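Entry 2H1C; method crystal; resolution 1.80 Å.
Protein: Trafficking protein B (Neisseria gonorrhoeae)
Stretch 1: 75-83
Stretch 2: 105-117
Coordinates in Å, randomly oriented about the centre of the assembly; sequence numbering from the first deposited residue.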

# COMPACT_ATOMS: atom_id res chain seq x y z
N ILE A 75 -13.18 1.19 6.39
CA ILE A 75 -11.84 1.58 5.93
C ILE A 75 -11.24 0.21 5.62
O ILE A 75 -10.93 -0.58 6.52
CB ILE A 75 -11.07 2.30 7.06
CG1 ILE A 75 -11.76 3.64 7.34
CG2 ILE A 75 -9.61 2.54 6.67
CD1 ILE A 75 -11.12 4.45 8.43
N LEU A 76 -11.11 -0.06 4.33
CA LEU A 76 -10.64 -1.36 3.84
C LEU A 76 -9.14 -1.57 3.79
O LEU A 76 -8.42 -0.80 3.16
CB LEU A 76 -11.21 -1.58 2.44
CG LEU A 76 -12.75 -1.44 2.35
CD1 LEU A 76 -13.17 -1.44 0.88
CD2 LEU A 76 -13.40 -2.57 3.12
N PRO A 77 -8.64 -2.65 4.41
CA PRO A 77 -7.19 -2.85 4.37
C PRO A 77 -6.64 -3.44 3.08
O PRO A 77 -7.37 -4.01 2.28
CB PRO A 77 -6.94 -3.77 5.57
CG PRO A 77 -8.17 -4.65 5.56
CD PRO A 77 -9.30 -3.63 5.30
N PHE A 78 -5.33 -3.25 2.86
CA PHE A 78 -4.68 -3.86 1.71
C PHE A 78 -4.10 -5.13 2.37
O PHE A 78 -3.08 -5.07 3.06
CB PHE A 78 -3.53 -3.00 1.17
CG PHE A 78 -2.90 -3.56 -0.08
CD1 PHE A 78 -3.43 -3.28 -1.34
CD2 PHE A 78 -1.82 -4.44 0.00
CE1 PHE A 78 -2.90 -3.87 -2.50
CE2 PHE A 78 -1.28 -5.04 -1.15
CZ PHE A 78 -1.82 -4.76 -2.40
N ASP A 79 -4.78 -6.26 2.19
CA ASP A 79 -4.36 -7.52 2.79
C ASP A 79 -3.93 -8.57 1.76
O ASP A 79 -3.81 -8.27 0.58
CB ASP A 79 -5.49 -8.08 3.66
CG ASP A 79 -6.79 -8.21 2.89
OD1 ASP A 79 -6.76 -8.15 1.64
OD2 ASP A 79 -7.86 -8.38 3.54
N GLU A 80 -3.70 -9.80 2.20
CA GLU A 80 -3.25 -10.84 1.27
C GLU A 80 -4.12 -11.07 0.02
O GLU A 80 -3.60 -11.18 -1.09
CB GLU A 80 -3.02 -12.16 2.02
CG GLU A 80 -2.49 -13.29 1.14
CD GLU A 80 -3.58 -13.97 0.34
OE1 GLU A 80 -4.65 -14.23 0.92
OE2 GLU A 80 -3.36 -14.26 -0.85
N PRO A 81 -5.45 -11.15 0.18
CA PRO A 81 -6.32 -11.36 -0.98
C PRO A 81 -6.23 -10.20 -1.98
O PRO A 81 -6.24 -10.40 -3.20
CB PRO A 81 -7.72 -11.45 -0.34
CG PRO A 81 -7.43 -12.01 1.01
CD PRO A 81 -6.20 -11.26 1.44
N VAL A 82 -6.15 -8.99 -1.45
CA VAL A 82 -6.04 -7.80 -2.30
C VAL A 82 -4.69 -7.80 -3.03
O VAL A 82 -4.59 -7.37 -4.18
CB VAL A 82 -6.16 -6.51 -1.49
CG1 VAL A 82 -6.12 -5.30 -2.42
CG2 VAL A 82 -7.45 -6.52 -0.69
N ALA A 83 -3.66 -8.29 -2.35
CA ALA A 83 -2.34 -8.37 -2.96
C ALA A 83 -2.37 -9.25 -4.21
O ALA A 83 -1.72 -8.96 -5.20
CB ALA A 83 -1.31 -8.90 -1.95
N GLY A 105 -2.93 1.17 -8.44
CA GLY A 105 -3.11 -0.26 -8.42
C GLY A 105 -3.65 -0.75 -7.09
O GLY A 105 -4.49 -1.65 -7.06
N TYR A 106 -3.17 -0.19 -5.98
CA TYR A 106 -3.64 -0.62 -4.65
C TYR A 106 -5.14 -0.36 -4.49
O TYR A 106 -5.88 -1.21 -3.98
CB TYR A 106 -2.91 0.13 -3.54
CG TYR A 106 -1.45 -0.19 -3.46
CD1 TYR A 106 -0.53 0.77 -3.07
CD2 TYR A 106 -0.97 -1.46 -3.80
CE1 TYR A 106 0.83 0.49 -3.01
CE2 TYR A 106 0.39 -1.76 -3.74
CZ TYR A 106 1.29 -0.78 -3.35
OH TYR A 106 2.64 -1.06 -3.31
N ILE A 107 -5.56 0.82 -4.92
CA ILE A 107 -6.95 1.22 -4.83
C ILE A 107 -7.80 0.37 -5.75
O ILE A 107 -8.84 -0.12 -5.34
CB ILE A 107 -7.11 2.71 -5.17
CG1 ILE A 107 -6.31 3.54 -4.15
CG2 ILE A 107 -8.57 3.11 -5.11
CD1 ILE A 107 -6.34 5.02 -4.41
N ALA A 108 -7.35 0.18 -6.98
CA ALA A 108 -8.12 -0.62 -7.92
C ALA A 108 -8.31 -2.06 -7.43
O ALA A 108 -9.40 -2.61 -7.53
CB ALA A 108 -7.47 -0.60 -9.30
N ALA A 109 -7.25 -2.65 -6.87
CA ALA A 109 -7.35 -4.03 -6.37
C ALA A 109 -8.31 -4.13 -5.17
O ALA A 109 -9.03 -5.12 -5.03
CB ALA A 109 -5.95 -4.55 -5.96
N THR A 110 -8.32 -3.11 -4.32
CA THR A 110 -9.22 -3.09 -3.17
C THR A 110 -10.66 -3.06 -3.67
O THR A 110 -11.51 -3.82 -3.20
CB THR A 110 -8.95 -1.86 -2.26
OG1 THR A 110 -7.60 -1.93 -1.75
CG2 THR A 110 -9.94 -1.82 -1.09
N ALA A 111 -10.93 -2.21 -4.66
CA ALA A 111 -12.27 -2.10 -5.21
C ALA A 111 -12.73 -3.40 -5.87
O ALA A 111 -13.85 -3.86 -5.66
CB ALA A 111 -12.33 -0.95 -6.22
N LYS A 112 -11.85 -4.01 -6.67
CA LYS A 112 -12.22 -5.26 -7.34
C LYS A 112 -12.51 -6.36 -6.32
O LYS A 112 -13.48 -7.11 -6.47
CB LYS A 112 -11.11 -5.69 -8.30
CG LYS A 112 -11.36 -7.04 -8.97
CD LYS A 112 -10.43 -7.29 -10.15
CE LYS A 112 -10.82 -6.45 -11.36
NZ LYS A 112 -10.03 -6.79 -12.59
N GLN A 113 -11.67 -6.44 -5.29
CA GLN A 113 -11.83 -7.45 -4.25
C GLN A 113 -13.17 -7.34 -3.54
O GLN A 113 -13.77 -8.36 -3.16
CB GLN A 113 -10.68 -7.33 -3.25
CG GLN A 113 -10.36 -8.59 -2.49
CD GLN A 113 -11.29 -8.82 -1.33
OE1 GLN A 113 -11.55 -7.90 -0.56
NE2 GLN A 113 -11.79 -10.04 -1.20
N HIS A 114 -13.66 -6.11 -3.37
CA HIS A 114 -14.92 -5.85 -2.67
C HIS A 114 -16.10 -5.51 -3.57
O HIS A 114 -17.16 -5.10 -3.08
CB HIS A 114 -14.72 -4.72 -1.66
CG HIS A 114 -13.80 -5.07 -0.55
ND1 HIS A 114 -14.20 -5.85 0.52
CD2 HIS A 114 -12.50 -4.78 -0.33
CE1 HIS A 114 -13.18 -6.02 1.34
NE2 HIS A 114 -12.13 -5.38 0.84
N SER A 115 -15.91 -5.64 -4.88
CA SER A 115 -16.96 -5.36 -5.87
C SER A 115 -17.45 -3.92 -5.80
O SER A 115 -18.65 -3.66 -5.87
CB SER A 115 -18.14 -6.31 -5.66
OG SER A 115 -17.74 -7.64 -5.86
N LEU A 116 -16.52 -2.98 -5.68
CA LEU A 116 -16.88 -1.57 -5.59
C LEU A 116 -16.54 -0.80 -6.85
O LEU A 116 -15.65 -1.19 -7.60
CB LEU A 116 -16.11 -0.92 -4.45
CG LEU A 116 -16.19 -1.72 -3.14
CD1 LEU A 116 -15.27 -1.07 -2.10
CD2 LEU A 116 -17.62 -1.71 -2.64
N THR A 117 -17.24 0.31 -7.05
CA THR A 117 -16.97 1.21 -8.16
C THR A 117 -16.07 2.30 -7.59
O THR A 117 -16.38 2.86 -6.54
CB THR A 117 -18.23 1.90 -8.67
OG1 THR A 117 -19.13 0.93 -9.21
CG2 THR A 117 -17.87 2.91 -9.75
O HOH W 1 -9.66 -5.39 2.12
O HOH W 2 -9.95 -8.03 1.79

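No direct hydrogen bond joins the two stretches. The contact is made by packed side chains, with two waters bridging its polar margin.

Leu76, in a strand, packs against Thr110, His114 and Leu116. Its CA-to-CB bond points toward the helix, and chi1 m with chi2 t places both methyls by His114. Leu76 CD2 sits over the face of the His114 ring, 4.0 Å from its centroid and 17° off the normal, a CH-pi contact. CD1 of Leu76 also meets CD1 of Leu116 at 3.7 Å. Ser115, just before Leu116, has positive phi in a Schellman motif, and Leu116 N bonds back to Ala111 O at 2.8 Å.

Phe78 starts sideways, but chi1 t brings its ring nearer the helix. The edge of Tyr106 meets its face, with centroids 4.8 Å apart and planes at 68°. The closest atoms are Phe78 CE1 and Tyr106 CD2, at 3.4 Å.

Val82 is also t. Its CG1 packs 3.6 Å from Ala109 CB and 3.6 Å from Thr110 N, while CG2 lies 4.0 Å from Gln113 CG. The small side chain of Ala109 accompanies a close backbone approach: Val82 CA and Ala109 CA are 5.7 Å apart.

Thr110 is m. In this rotamer OG1 donates to Tyr106 O at 2.9 Å, so the buried hydroxyl is satisfied within its own helix. Thr110 CG2 lies 3.8 Å from Leu76 CB.

Asp79 is p, and its OD1 caps the following helix by accepting from Val82 N at 3.3 Å. Its OD2 accepts from water 2 at 2.7 Å. The same water donates to Gln113 OE1 at 2.8 Å. Water 1 donates to Pro77 O at 2.7 Å and is hydrogen-bonded to His114 NE2 at 2.8 Å. His114 thus combines an apolar ring contact with a water-mediated link.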